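Local atomic coordinates of NADH dehydrogenase, putative (Plasmodium falciparum, PDB entry 5JWC), a protein that probably oxidises NADH and passes the electrons through its bound FAD to ubiquinone, as a type II NADH dehydrogenase of the malaria parasite. Residues 348-353 and 412-417; 385-390 and 452-457; 170-175 and 187-192. One frame throughout, in Å; residues are numbered along the deposited sequence.

In the fold
Interactions 1 and 2 sit together, their centres 13 Å apart, in and beside the helical insertion of PfNDH2. Their segments alternate along the chain (348-353, 385-390, 412-417, 452-457), and Gln-385 joins them by probable hydrogen bonds to Lys-349 O and Asp-414 OD1. Interaction 1 joins the end of helix 403-416 to the loop after strand 344-346, and interaction 2 joins the insertion's middle loop, 385-390, to the loop before strand 460-465. Interaction 3 comes first in sequence, across the chain's centre, its own centre about 53 Å from that of interaction 1 and about 47 Å from that of interaction 2. It joins helix 158-174 to the start of strand 190-194 in the five-stranded parallel sheet, near the second subunit.

Interaction 1. Residues 348-353 and 412-417; sequences PKLLHE and EIDKNY
The loop 348-353 runs past the last turn of helix 403-416, with the CA atoms of Leu-350 and Asp-414 6.0 Å apart, and backbone amides of the loop turn to the Asp-414 carboxylate. Asp-414 OD1 accepts Leu-351 N at 2.8 Å, on its syn side and somewhat out of the carboxylate plane. OD2 is held twice: His-352 N reaches its syn lone pair at 2.9 Å, while His-352 ND1 comes to the anti side of the same Asp-414 OD2 at 2.7 Å. CG of His-352 is set between the backbone N and the carbonyl carbon (chi1 77°), which brings ND1 round beside the amide; the carboxylate meets the ring at its edge, the two planes 53° apart. Leu-350 CD2 rests against Asp-414 CB at 3.8 Å, crossing the acid at about a right angle. On one side of the carboxylate, Leu-351 CD1 meets Ile-413 CG2 at 3.6 Å; at the start of the loop, Pro-348 lays CG over one face of the Tyr-417 ring in a CH-pi contact, 4.0 Å from the centroid. Around the carboxylate, Gln-385 NE2 also donates to Asp-414 OD1, and the rings of His-407 and Phe-411 meet that of His-352. The contact ties the loop leading into helix 355-361 to the C-terminal end of the insertion's helix 403-416. Two backbone amides, an imidazole and a side-chain amide converge on one buried carboxylate; they fix its rotation and probably stabilise its negative charge, while ND1, as the donor, is probably the protonated nitrogen, whatever the state of NE2.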
ATOM      1  N   PRO A 348      25.946   9.530  33.627  1.00 32.79           N
ATOM      2  CA  PRO A 348      25.781   8.807  34.886  1.00 34.15           C
ATOM      3  C   PRO A 348      26.349   9.572  36.069  1.00 37.69           C
ATOM      4  O   PRO A 348      27.117  10.515  35.878  1.00 33.22           O
ATOM      5  CB  PRO A 348      26.570   7.520  34.664  1.00 30.58           C
ATOM      6  CG  PRO A 348      27.627   7.927  33.697  1.00 34.02           C
ATOM      7  CD  PRO A 348      26.984   8.923  32.776  1.00 35.82           C
ATOM      8  N   LYS A 349      25.942   9.156  37.265  1.00 36.34           N
ATOM      9  CA  LYS A 349      26.518   9.639  38.505  1.00 39.55           C
ATOM     10  C   LYS A 349      28.034   9.458  38.444  1.00 38.77           C
ATOM     11  O   LYS A 349      28.515   8.386  38.087  1.00 38.85           O
ATOM     12  CB  LYS A 349      25.927   8.882  39.694  1.00 40.00           C
ATOM     13  CG  LYS A 349      26.466   9.338  41.046  1.00 39.62           C
ATOM     14  CD  LYS A 349      26.035   8.385  42.145  1.00 47.28           C
ATOM     15  CE  LYS A 349      24.546   8.496  42.416  1.00 53.59           C
ATOM     16  NZ  LYS A 349      24.112   7.529  43.458  1.00 63.79           N
ATOM     17  N   LEU A 350      28.775  10.502  38.810  1.00 40.15           N
ATOM     18  CA  LEU A 350      30.226  10.521  38.657  1.00 39.47           C
ATOM     19  C   LEU A 350      30.940   9.774  39.778  1.00 41.46           C
ATOM     20  O   LEU A 350      30.770  10.076  40.960  1.00 40.52           O
ATOM     21  CB  LEU A 350      30.720  11.965  38.586  1.00 41.70           C
ATOM     22  CG  LEU A 350      30.210  12.758  37.382  1.00 41.86           C
ATOM     23  CD1 LEU A 350      30.373  14.262  37.585  1.00 42.44           C
ATOM     24  CD2 LEU A 350      30.938  12.315  36.111  1.00 36.79           C
ATOM     25  N   LEU A 351      31.749   8.798  39.380  1.00 39.56           N
ATOM     26  CA  LEU A 351      32.590   8.035  40.293  1.00 37.49           C
ATOM     27  C   LEU A 351      33.436   8.982  41.137  1.00 40.56           C
ATOM     28  O   LEU A 351      33.538   8.831  42.358  1.00 38.48           O
ATOM     29  CB  LEU A 351      33.507   7.104  39.505  1.00 37.21           C
ATOM     30  CG  LEU A 351      32.879   5.849  38.911  1.00 37.81           C
ATOM     31  CD1 LEU A 351      33.850   5.167  37.981  1.00 36.70           C
ATOM     32  CD2 LEU A 351      32.453   4.907  40.009  1.00 32.52           C
ATOM     33  N   HIS A 352      34.051   9.957  40.473  1.00 38.07           N
ATOM     34  CA  HIS A 352      35.043  10.770  41.159  1.00 47.12           C
ATOM     35  C   HIS A 352      34.414  11.730  42.179  1.00 49.83           C
ATOM     36  O   HIS A 352      35.115  12.248  43.043  1.00 46.64           O
ATOM     37  CB  HIS A 352      35.938  11.519  40.157  1.00 38.67           C
ATOM     38  CG  HIS A 352      35.320  12.723  39.512  1.00 43.52           C
ATOM     39  ND1 HIS A 352      34.628  12.657  38.322  1.00 47.90           N
ATOM     40  CD2 HIS A 352      35.391  14.039  39.829  1.00 43.85           C
ATOM     41  CE1 HIS A 352      34.250  13.878  37.962  1.00 46.42           C
ATOM     42  NE2 HIS A 352      34.704  14.728  38.864  1.00 43.82           N
ATOM     43  N   GLU A 353      33.099  11.932  42.108  1.00 46.12           N
ATOM     44  CA  GLU A 353      32.408  12.708  43.134  1.00 47.51           C
ATOM     45  C   GLU A 353      32.029  11.846  44.318  1.00 45.72           C
ATOM     46  O   GLU A 353      31.421  12.340  45.264  1.00 48.01           O
ATOM     47  CB  GLU A 353      31.154  13.379  42.574  1.00 46.33           C
ATOM     48  CG  GLU A 353      31.447  14.475  41.582  1.00 47.23           C
ATOM     49  CD  GLU A 353      30.184  15.137  41.060  1.00 56.47           C
ATOM     50  OE1 GLU A 353      29.080  14.563  41.243  1.00 55.52           O
ATOM     51  OE2 GLU A 353      30.299  16.235  40.473  1.00 55.23           O
ATOM     52  N   GLU A 412      38.969   9.165  35.156  1.00 39.90           N
ATOM     53  CA  GLU A 412      39.202   8.667  33.801  1.00 42.18           C
ATOM     54  C   GLU A 412      38.098   7.704  33.381  1.00 36.74           C
ATOM     55  O   GLU A 412      37.698   7.684  32.213  1.00 37.52           O
ATOM     56  CB  GLU A 412      40.574   7.988  33.677  1.00 41.49           C
ATOM     57  CG  GLU A 412      41.762   8.962  33.732  1.00 44.12           C
ATOM     58  CD  GLU A 412      41.647  10.103  32.717  1.00 55.56           C
ATOM     59  OE1 GLU A 412      41.344   9.822  31.534  1.00 59.23           O
ATOM     60  OE2 GLU A 412      41.863  11.281  33.091  1.00 55.37           O
ATOM     61  N   ILE A 413      37.616   6.901  34.318  1.00 32.79           N
ATOM     62  CA  ILE A 413      36.495   6.010  34.016  1.00 39.12           C
ATOM     63  C   ILE A 413      35.221   6.814  33.693  1.00 39.77           C
ATOM     64  O   ILE A 413      34.512   6.484  32.732  1.00 34.74           O
ATOM     65  CB  ILE A 413      36.242   5.022  35.158  1.00 34.52           C
ATOM     66  CG1 ILE A 413      37.547   4.277  35.490  1.00 35.89           C
ATOM     67  CG2 ILE A 413      35.127   4.018  34.781  1.00 31.69           C
ATOM     68  CD1 ILE A 413      37.436   3.296  36.650  1.00 35.61           C
ATOM     69  N   ASP A 414      34.948   7.865  34.473  1.00 33.94           N
ATOM     70  CA  ASP A 414      33.810   8.747  34.204  1.00 36.48           C
ATOM     71  C   ASP A 414      33.887   9.303  32.801  1.00 38.43           C
ATOM     72  O   ASP A 414      32.917   9.271  32.044  1.00 36.12           O
ATOM     73  CB  ASP A 414      33.760   9.919  35.185  1.00 37.14           C
ATOM     74  CG  ASP A 414      33.374   9.493  36.586  1.00 36.79           C
ATOM     75  OD1 ASP A 414      32.646   8.499  36.732  1.00 35.30           O
ATOM     76  OD2 ASP A 414      33.796  10.166  37.549  1.00 39.22           O
ATOM     77  N   LYS A 415      35.059   9.822  32.470  1.00 35.02           N
ATOM     78  CA  LYS A 415      35.300  10.473  31.197  1.00 40.26           C
ATOM     79  C   LYS A 415      35.156   9.500  30.017  1.00 37.51           C
ATOM     80  O   LYS A 415      34.697   9.879  28.941  1.00 37.40           O
ATOM     81  CB  LYS A 415      36.693  11.107  31.248  1.00 46.50           C
ATOM     82  CG  LYS A 415      37.081  11.984  30.103  1.00 49.60           C
ATOM     83  CD  LYS A 415      38.396  12.685  30.465  1.00 59.33           C
ATOM     84  CE  LYS A 415      39.069  13.308  29.257  1.00 57.97           C
ATOM     85  NZ  LYS A 415      39.539  12.255  28.317  1.00 66.59           N
ATOM     86  N   ASN A 416      35.527   8.242  30.240  1.00 34.37           N
ATOM     87  CA  ASN A 416      35.487   7.207  29.211  1.00 36.32           C
ATOM     88  C   ASN A 416      34.081   6.663  28.877  1.00 35.96           C
ATOM     89  O   ASN A 416      33.872   6.064  27.815  1.00 32.71           O
ATOM     90  CB  ASN A 416      36.379   6.050  29.654  1.00 34.00           C
ATOM     91  CG  ASN A 416      36.389   4.915  28.672  1.00 36.25           C
ATOM     92  OD1 ASN A 416      35.862   3.828  28.945  1.00 40.40           O
ATOM     93  ND2 ASN A 416      36.974   5.153  27.512  1.00 36.11           N
ATOM     94  N   TYR A 417      33.121   6.877  29.775  1.00 34.41           N
ATOM     95  CA  TYR A 417      31.780   6.298  29.607  1.00 33.44           C
ATOM     96  C   TYR A 417      31.140   6.702  28.281  1.00 31.39           C
ATOM     97  O   TYR A 417      31.093   7.872  27.933  1.00 33.59           O
ATOM     98  CB  TYR A 417      30.848   6.718  30.744  1.00 33.03           C
ATOM     99  CG  TYR A 417      29.422   6.233  30.528  1.00 31.20           C
ATOM    100  CD1 TYR A 417      29.081   4.903  30.761  1.00 30.89           C
ATOM    101  CD2 TYR A 417      28.432   7.096  30.066  1.00 30.44           C
ATOM    102  CE1 TYR A 417      27.774   4.445  30.554  1.00 32.03           C
ATOM    103  CE2 TYR A 417      27.119   6.645  29.856  1.00 30.79           C
ATOM    104  CZ  TYR A 417      26.808   5.320  30.111  1.00 30.42           C
ATOM    105  OH  TYR A 417      25.531   4.844  29.902  1.00 35.17           O
TER

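Interaction 2. Residues 385-390 and 452-457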
ATOM      1  N   GLN A 385      29.400   2.981  34.281  1.00 31.38           N
ATOM      2  CA  GLN A 385      30.697   3.161  33.643  1.00 33.09           C
ATOM      3  C   GLN A 385      31.779   2.202  34.198  1.00 35.08           C
ATOM      4  O   GLN A 385      32.840   2.066  33.607  1.00 35.63           O
ATOM      5  CB  GLN A 385      31.150   4.630  33.738  1.00 32.71           C
ATOM      6  CG  GLN A 385      31.357   5.182  35.133  1.00 32.18           C
ATOM      7  CD  GLN A 385      30.090   5.767  35.732  1.00 37.64           C
ATOM      8  OE1 GLN A 385      29.042   5.121  35.750  1.00 36.13           O
ATOM      9  NE2 GLN A 385      30.189   6.988  36.246  1.00 33.99           N
ATOM     10  N   LEU A 386      31.493   1.511  35.298  1.00 33.39           N
ATOM     11  CA  LEU A 386      32.409   0.505  35.842  1.00 35.42           C
ATOM     12  C   LEU A 386      32.221  -0.854  35.221  1.00 35.33           C
ATOM     13  O   LEU A 386      32.964  -1.795  35.533  1.00 39.02           O
ATOM     14  CB  LEU A 386      32.235   0.364  37.367  1.00 37.51           C
ATOM     15  CG  LEU A 386      32.773   1.501  38.217  1.00 36.92           C
ATOM     16  CD1 LEU A 386      32.444   1.262  39.690  1.00 37.68           C
ATOM     17  CD2 LEU A 386      34.269   1.603  38.024  1.00 36.53           C
ATOM     18  N   SER A 387      31.196  -0.978  34.386  1.00 33.52           N
ATOM     19  CA  SER A 387      30.914  -2.239  33.723  1.00 36.31           C
ATOM     20  C   SER A 387      32.115  -2.695  32.901  1.00 35.57           C
ATOM     21  O   SER A 387      32.810  -1.875  32.285  1.00 33.14           O
ATOM     22  CB  SER A 387      29.685  -2.104  32.817  1.00 36.37           C
ATOM     23  OG  SER A 387      29.460  -3.292  32.082  1.00 33.26           O
ATOM     24  N   ILE A 388      32.359  -4.000  32.881  1.00 35.98           N
ATOM     25  CA  ILE A 388      33.441  -4.529  32.059  1.00 38.68           C
ATOM     26  C   ILE A 388      33.152  -4.302  30.569  1.00 40.33           C
ATOM     27  O   ILE A 388      34.059  -4.342  29.750  1.00 36.39           O
ATOM     28  CB  ILE A 388      33.673  -6.032  32.318  1.00 40.15           C
ATOM     29  CG1 ILE A 388      32.388  -6.826  32.086  1.00 42.91           C
ATOM     30  CG2 ILE A 388      34.167  -6.269  33.742  1.00 37.75           C
ATOM     31  CD1 ILE A 388      32.610  -8.336  32.094  1.00 47.80           C
ATOM     32  N   SER A 389      31.887  -4.041  30.230  1.00 34.41           N
ATOM     33  CA  SER A 389      31.523  -3.670  28.867  1.00 35.34           C
ATOM     34  C   SER A 389      31.811  -2.191  28.589  1.00 35.77           C
ATOM     35  O   SER A 389      31.733  -1.754  27.449  1.00 34.39           O
ATOM     36  CB  SER A 389      30.033  -3.970  28.596  1.00 37.79           C
ATOM     37  OG  SER A 389      29.173  -3.139  29.375  1.00 36.31           O
ATOM     38  N   LYS A 390      32.121  -1.416  29.631  1.00 31.77           N
ATOM     39  CA  LYS A 390      32.321   0.030  29.478  1.00 30.48           C
ATOM     40  C   LYS A 390      33.752   0.477  29.781  1.00 36.07           C
ATOM     41  O   LYS A 390      34.180   1.545  29.339  1.00 37.00           O
ATOM     42  CB  LYS A 390      31.364   0.806  30.400  1.00 34.90           C
ATOM     43  CG  LYS A 390      29.869   0.697  30.043  1.00 33.32           C
ATOM     44  CD  LYS A 390      29.555   1.419  28.755  1.00 33.30           C
ATOM     45  CE  LYS A 390      28.074   1.228  28.404  1.00 33.50           C
ATOM     46  NZ  LYS A 390      27.793   1.667  27.007  1.00 33.50           N
ATOM     47  N   SER A 452      21.259   0.701  38.001  1.00 33.19           N
ATOM     48  CA  SER A 452      21.445   1.580  36.851  1.00 35.64           C
ATOM     49  C   SER A 452      21.225   0.799  35.551  1.00 31.37           C
ATOM     50  O   SER A 452      21.293  -0.427  35.538  1.00 31.17           O
ATOM     51  CB  SER A 452      22.842   2.194  36.848  1.00 36.36           C
ATOM     52  OG  SER A 452      23.818   1.177  36.660  1.00 41.91           O
ATOM     53  N   PHE A 453      20.971   1.504  34.456  1.00 32.83           N
ATOM     54  CA  PHE A 453      20.811   0.810  33.187  1.00 31.05           C
ATOM     55  C   PHE A 453      22.155   0.475  32.539  1.00 28.48           C
ATOM     56  O   PHE A 453      22.991   1.349  32.328  1.00 29.46           O
ATOM     57  CB  PHE A 453      19.985   1.627  32.197  1.00 29.11           C
ATOM     58  CG  PHE A 453      19.928   0.997  30.830  1.00 29.37           C
ATOM     59  CD1 PHE A 453      19.207  -0.176  30.631  1.00 28.73           C
ATOM     60  CD2 PHE A 453      20.637   1.538  29.764  1.00 28.81           C
ATOM     61  CE1 PHE A 453      19.165  -0.784  29.375  1.00 30.76           C
ATOM     62  CE2 PHE A 453      20.614   0.929  28.511  1.00 29.02           C
ATOM     63  CZ  PHE A 453      19.879  -0.229  28.317  1.00 28.07           C
ATOM     64  N   ILE A 454      22.353  -0.804  32.227  0.56 29.80           N
ATOM     65  CA  ILE A 454      23.530  -1.238  31.475  0.56 31.73           C
ATOM     66  C   ILE A 454      23.099  -2.105  30.297  0.56 31.08           C
ATOM     67  O   ILE A 454      22.512  -3.164  30.490  0.56 31.20           O
ATOM     68  CB  ILE A 454      24.509  -2.031  32.351  0.56 32.13           C
ATOM     69  CG1 ILE A 454      25.026  -1.158  33.485  0.56 31.60           C
ATOM     70  CG2 ILE A 454      25.683  -2.540  31.516  0.56 32.05           C
ATOM     71  CD1 ILE A 454      25.653  -1.960  34.580  0.56 36.21           C
ATOM     72  N   GLU A 455      23.386  -1.657  29.081  1.00 28.90           N
ATOM     73  CA  GLU A 455      22.925  -2.383  27.897  1.00 32.71           C
ATOM     74  C   GLU A 455      23.806  -3.587  27.577  1.00 33.63           C
ATOM     75  O   GLU A 455      24.951  -3.671  28.019  1.00 33.69           O
ATOM     76  CB  GLU A 455      22.866  -1.452  26.681  1.00 31.99           C
ATOM     77  CG  GLU A 455      24.238  -1.063  26.118  1.00 31.41           C
ATOM     78  CD  GLU A 455      24.830   0.174  26.801  1.00 34.75           C
ATOM     79  OE1 GLU A 455      24.584   0.379  28.012  1.00 32.81           O
ATOM     80  OE2 GLU A 455      25.540   0.948  26.121  1.00 31.96           O
ATOM     81  N   LYS A 456      23.259  -4.520  26.807  1.00 33.33           N
ATOM     82  CA  LYS A 456      24.008  -5.687  26.376  1.00 35.35           C
ATOM     83  C   LYS A 456      24.084  -5.754  24.850  1.00 37.80           C
ATOM     84  O   LYS A 456      23.063  -5.791  24.152  1.00 35.02           O
ATOM     85  CB  LYS A 456      23.378  -6.960  26.939  1.00 38.13           C
ATOM     86  CG  LYS A 456      24.001  -8.242  26.381  1.00 46.33           C
ATOM     87  CD  LYS A 456      23.604  -9.484  27.179  1.00 54.24           C
ATOM     88  CE  LYS A 456      24.103 -10.771  26.507  1.00 63.03           C
ATOM     89  NZ  LYS A 456      25.351 -11.296  27.140  1.00 65.73           N
ATOM     90  N   TRP A 457      25.301  -5.771  24.326  1.00 37.18           N
ATOM     91  CA  TRP A 457      25.453  -5.846  22.880  1.00 37.06           C
ATOM     92  C   TRP A 457      25.168  -7.265  22.378  1.00 35.96           C
ATOM     93  O   TRP A 457      25.731  -8.237  22.878  1.00 33.16           O
ATOM     94  CB  TRP A 457      26.849  -5.405  22.459  1.00 39.08           C
ATOM     95  CG  TRP A 457      27.026  -5.458  20.970  1.00 39.63           C
ATOM     96  CD1 TRP A 457      26.280  -4.801  20.027  1.00 39.10           C
ATOM     97  CD2 TRP A 457      28.010  -6.206  20.263  1.00 39.03           C
ATOM     98  NE1 TRP A 457      26.740  -5.110  18.764  1.00 44.16           N
ATOM     99  CE2 TRP A 457      27.810  -5.963  18.883  1.00 43.58           C
ATOM    100  CE3 TRP A 457      29.045  -7.056  20.653  1.00 40.52           C
ATOM    101  CZ2 TRP A 457      28.609  -6.543  17.898  1.00 49.15           C
ATOM    102  CZ3 TRP A 457      29.836  -7.637  19.677  1.00 45.45           C
ATOM    103  CH2 TRP A 457      29.618  -7.377  18.314  1.00 47.26           C
TER
HETATM  104  O   HOH W   1      27.214  -2.094  27.759  1.00 38.71           O
HETATM  105  O   HOH W   2      26.749  -5.622  29.046  1.00 44.58           O
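Two loops meet here at the edge of the helical insertion, one between helices 376-380 and 403-416, the other leading from helix 424-440 to strand 460-465, and a salt bridge joins them. Lys-390 NZ and Glu-455 OE2 are modelled 2.5 Å apart, shorter than is usual, so that the exact length is doubtful; the ammonium stands above the carboxylate plane, 42° out of it. Both side chains bend at chi2 and cross at about a right angle. In Glu-455, CG sits between the backbone N and the carbonyl carbon (chi1 73°), and the fold at chi2 then carries the carboxylate back toward the lysine. The ammonium has a second partner in Lys-418 O, just beyond helix 403-416, so the same charge also reaches the chain where it leaves that helix. Residues 387-390 form a type I beta turn, closed by Lys-390 N on Ser-387 O at 2.8 Å. At this turn Ser-387 OG and Ser-389 OG share a hydrogen bond of 2.7 Å, and in one of its two conformers Ile-454 places its methyl CG2 3.9 Å from Ser-387 OG. A water bridges the loops beside them: it lies 2.7 Å from Ser-389 OG and donates to Glu-455 O at 2.8 Å. A second water also donates to Glu-455 O but is only weakly bonded to the serine. The side chain of Glu-455 also touches Asn-426 and Gln-429 of helix 424-440 and Pro-420.

Interaction 3. Residues 170-175 and 187-192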
ATOM      1  N   ASP A 170       8.567   4.305 -11.285  1.00 32.10           N
ATOM      2  CA  ASP A 170       8.125   5.337 -12.224  1.00 32.23           C
ATOM      3  C   ASP A 170       9.199   5.595 -13.288  1.00 33.41           C
ATOM      4  O   ASP A 170       8.884   5.841 -14.452  1.00 31.95           O
ATOM      5  CB  ASP A 170       7.827   6.668 -11.509  1.00 34.61           C
ATOM      6  CG  ASP A 170       6.531   6.657 -10.725  1.00 41.37           C
ATOM      7  OD1 ASP A 170       6.405   7.514  -9.823  1.00 46.43           O
ATOM      8  OD2 ASP A 170       5.660   5.802 -10.997  1.00 40.15           O
ATOM      9  N   ILE A 171      10.461   5.591 -12.867  1.00 31.43           N
ATOM     10  CA  ILE A 171      11.564   5.906 -13.772  1.00 29.78           C
ATOM     11  C   ILE A 171      11.708   4.812 -14.808  1.00 27.00           C
ATOM     12  O   ILE A 171      11.957   5.097 -15.978  1.00 31.87           O
ATOM     13  CB  ILE A 171      12.917   6.089 -13.027  1.00 30.20           C
ATOM     14  CG1 ILE A 171      12.900   7.357 -12.173  1.00 32.29           C
ATOM     15  CG2 ILE A 171      14.080   6.184 -14.037  1.00 30.99           C
ATOM     16  CD1 ILE A 171      14.014   7.394 -11.112  1.00 35.38           C
ATOM     17  N   LEU A 172      11.542   3.564 -14.389  1.00 26.97           N
ATOM     18  CA  LEU A 172      11.620   2.440 -15.324  1.00 29.66           C
ATOM     19  C   LEU A 172      10.584   2.572 -16.441  1.00 34.24           C
ATOM     20  O   LEU A 172      10.888   2.325 -17.614  1.00 28.72           O
ATOM     21  CB  LEU A 172      11.415   1.105 -14.612  1.00 29.37           C
ATOM     22  CG  LEU A 172      12.417   0.670 -13.544  1.00 33.29           C
ATOM     23  CD1 LEU A 172      11.922  -0.659 -12.933  1.00 29.33           C
ATOM     24  CD2 LEU A 172      13.807   0.519 -14.176  1.00 29.21           C
ATOM     25  N   GLU A 173       9.355   2.939 -16.078  1.00 33.07           N
ATOM     26  CA  GLU A 173       8.304   3.093 -17.091  1.00 35.43           C
ATOM     27  C   GLU A 173       8.605   4.286 -18.004  1.00 34.89           C
ATOM     28  O   GLU A 173       8.464   4.194 -19.220  1.00 31.97           O
ATOM     29  CB  GLU A 173       6.924   3.241 -16.446  1.00 29.07           C
ATOM     30  CG  GLU A 173       6.329   1.903 -15.952  1.00 30.90           C
ATOM     31  CD  GLU A 173       6.132   0.853 -17.057  1.00 34.90           C
ATOM     32  OE1 GLU A 173       6.072  -0.360 -16.728  1.00 34.97           O
ATOM     33  OE2 GLU A 173       6.039   1.218 -18.254  1.00 34.87           O
ATOM     34  N   LYS A 174       9.048   5.391 -17.419  1.00 33.77           N
ATOM     35  CA  LYS A 174       9.370   6.577 -18.199  1.00 30.55           C
ATOM     36  C   LYS A 174      10.445   6.287 -19.247  1.00 37.49           C
ATOM     37  O   LYS A 174      10.350   6.755 -20.386  1.00 37.53           O
ATOM     38  CB  LYS A 174       9.817   7.704 -17.274  1.00 38.06           C
ATOM     39  CG  LYS A 174      10.215   8.970 -17.993  1.00 40.05           C
ATOM     40  CD  LYS A 174      10.676  10.033 -17.008  1.00 48.91           C
ATOM     41  CE  LYS A 174      11.061  11.328 -17.729  1.00 61.94           C
ATOM     42  NZ  LYS A 174      11.391  12.439 -16.784  1.00 68.19           N
ATOM     43  N   CYS A 175      11.440   5.482 -18.882  1.00 35.85           N
ATOM     44  CA  CYS A 175      12.547   5.159 -19.786  1.00 37.36           C
ATOM     45  C   CYS A 175      12.235   4.078 -20.816  1.00 40.99           C
ATOM     46  O   CYS A 175      13.081   3.750 -21.640  1.00 39.71           O
ATOM     47  CB  CYS A 175      13.777   4.716 -18.982  1.00 34.97           C
ATOM     48  SG  CYS A 175      14.498   6.067 -18.059  1.00 33.31           S
ATOM     49  N   LYS A 187      21.373   8.642 -17.573  1.00 35.56           N
ATOM     50  CA  LYS A 187      21.303   9.624 -16.504  1.00 37.17           C
ATOM     51  C   LYS A 187      20.127   9.355 -15.575  1.00 37.18           C
ATOM     52  O   LYS A 187      20.267   9.406 -14.353  1.00 32.64           O
ATOM     53  CB  LYS A 187      21.200  11.037 -17.073  1.00 39.14           C
ATOM     54  CG  LYS A 187      22.424  11.479 -17.875  1.00 43.63           C
ATOM     55  CD  LYS A 187      22.397  12.987 -18.070  1.00 50.47           C
ATOM     56  CE  LYS A 187      23.417  13.447 -19.102  1.00 57.50           C
ATOM     57  NZ  LYS A 187      23.324  14.924 -19.330  1.00 58.51           N
ATOM     58  N   MET A 188      18.969   9.056 -16.156  1.00 36.02           N
ATOM     59  CA  MET A 188      17.760   8.839 -15.365  1.00 37.01           C
ATOM     60  C   MET A 188      17.799   7.526 -14.592  1.00 31.10           C
ATOM     61  O   MET A 188      17.205   7.420 -13.529  1.00 35.11           O
ATOM     62  CB  MET A 188      16.521   8.863 -16.256  1.00 37.51           C
ATOM     63  CG  MET A 188      15.920  10.241 -16.431  1.00 47.46           C
ATOM     64  SD  MET A 188      14.455  10.173 -17.496  1.00 69.90           S
ATOM     65  CE  MET A 188      15.222   9.956 -19.098  1.00 51.84           C
ATOM     66  N   LEU A 189      18.485   6.526 -15.124  1.00 30.35           N
ATOM     67  CA  LEU A 189      18.503   5.216 -14.478  1.00 31.93           C
ATOM     68  C   LEU A 189      19.723   5.054 -13.568  1.00 31.92           C
ATOM     69  O   LEU A 189      20.136   3.945 -13.248  1.00 30.84           O
ATOM     70  CB  LEU A 189      18.455   4.116 -15.546  1.00 29.83           C
ATOM     71  CG  LEU A 189      17.139   4.126 -16.328  1.00 32.09           C
ATOM     72  CD1 LEU A 189      17.249   3.350 -17.639  1.00 32.60           C
ATOM     73  CD2 LEU A 189      16.062   3.502 -15.453  1.00 29.66           C
ATOM     74  N   HIS A 190      20.296   6.169 -13.135  1.00 31.57           N
ATOM     75  CA  HIS A 190      21.384   6.084 -12.182  1.00 31.96           C
ATOM     76  C   HIS A 190      20.844   6.298 -10.772  1.00 29.30           C
ATOM     77  O   HIS A 190      20.333   7.358 -10.452  1.00 28.74           O
ATOM     78  CB  HIS A 190      22.486   7.107 -12.496  1.00 34.73           C
ATOM     79  CG  HIS A 190      23.565   7.140 -11.461  1.00 36.31           C
ATOM     80  ND1 HIS A 190      24.030   8.319 -10.908  1.00 37.55           N
ATOM     81  CD2 HIS A 190      24.236   6.144 -10.834  1.00 37.34           C
ATOM     82  CE1 HIS A 190      24.968   8.037 -10.010  1.00 39.17           C
ATOM     83  NE2 HIS A 190      25.105   6.728  -9.949  1.00 37.55           N
ATOM     84  N   VAL A 191      20.943   5.271  -9.943  1.00 28.15           N
ATOM     85  CA  VAL A 191      20.493   5.381  -8.561  1.00 28.92           C
ATOM     86  C   VAL A 191      21.732   5.607  -7.706  1.00 28.62           C
ATOM     87  O   VAL A 191      22.729   4.895  -7.840  1.00 30.54           O
ATOM     88  CB  VAL A 191      19.734   4.125  -8.092  1.00 30.50           C
ATOM     89  CG1 VAL A 191      19.284   4.292  -6.634  1.00 29.29           C
ATOM     90  CG2 VAL A 191      18.524   3.862  -9.008  1.00 28.63           C
ATOM     91  N   ALA A 192      21.674   6.630  -6.870  1.00 28.11           N
ATOM     92  CA  ALA A 192      22.767   6.987  -5.987  1.00 33.09           C
ATOM     93  C   ALA A 192      22.298   6.901  -4.558  1.00 33.11           C
ATOM     94  O   ALA A 192      21.253   7.467  -4.211  1.00 32.05           O
ATOM     95  CB  ALA A 192      23.268   8.394  -6.292  1.00 30.40           C
TER
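Leu-189 sends its two methyl groups to different residues at the end of helix 158-174 and just beyond it: CD2 meets Ile-171 CG2 at 3.6 Å and Leu-172 CD2 at 4.0 Å, while CD1 and CG lie against Cys-175. The sulfur of Cys-175 is 3.7 Å from Leu-189 CG and 3.9 Å from Met-188 CB, filling the angle between the two side chains. Ile-171 CG2, which stands anti to its own backbone N, also touches the backbone at Met-188 O, 3.4 Å away. Met-188 reaches across to the end of helix 158-174 and, bent at chi3 (-75°), keeps CE 4.1 Å from Cys-175 SG. Met-188 SD rests on the extended chain of Lys-174, 3.6 Å from Lys-174 CE, the two side chains crossing at about a right angle. The ammonium of Lys-174 continues past the sulfur to a salt bridge with Glu-121 of the second subunit. Behind this shell, Ile-222 of helix 220-223 packs on Leu-172, Cys-175 and Leu-189 together, and Leu-292 of strand 292-295 touches Ile-171. Leu-189 is the first residue to leave helical geometry after helix 182-188; the chain then enters strand 190-194, followed by a GxGxxG sequence of the Rossmann type, consistent with a second dinucleotide-binding motif, probably for NADH. No hydrogen bond crosses between the segments. The join is made by branched methyls and two sulfurs, so it depends on close apolar fit, and its one charged side chain, Lys-174, meets the sulfur of Met-188 mainly through methylene groups and spends its charge at the dimer interface.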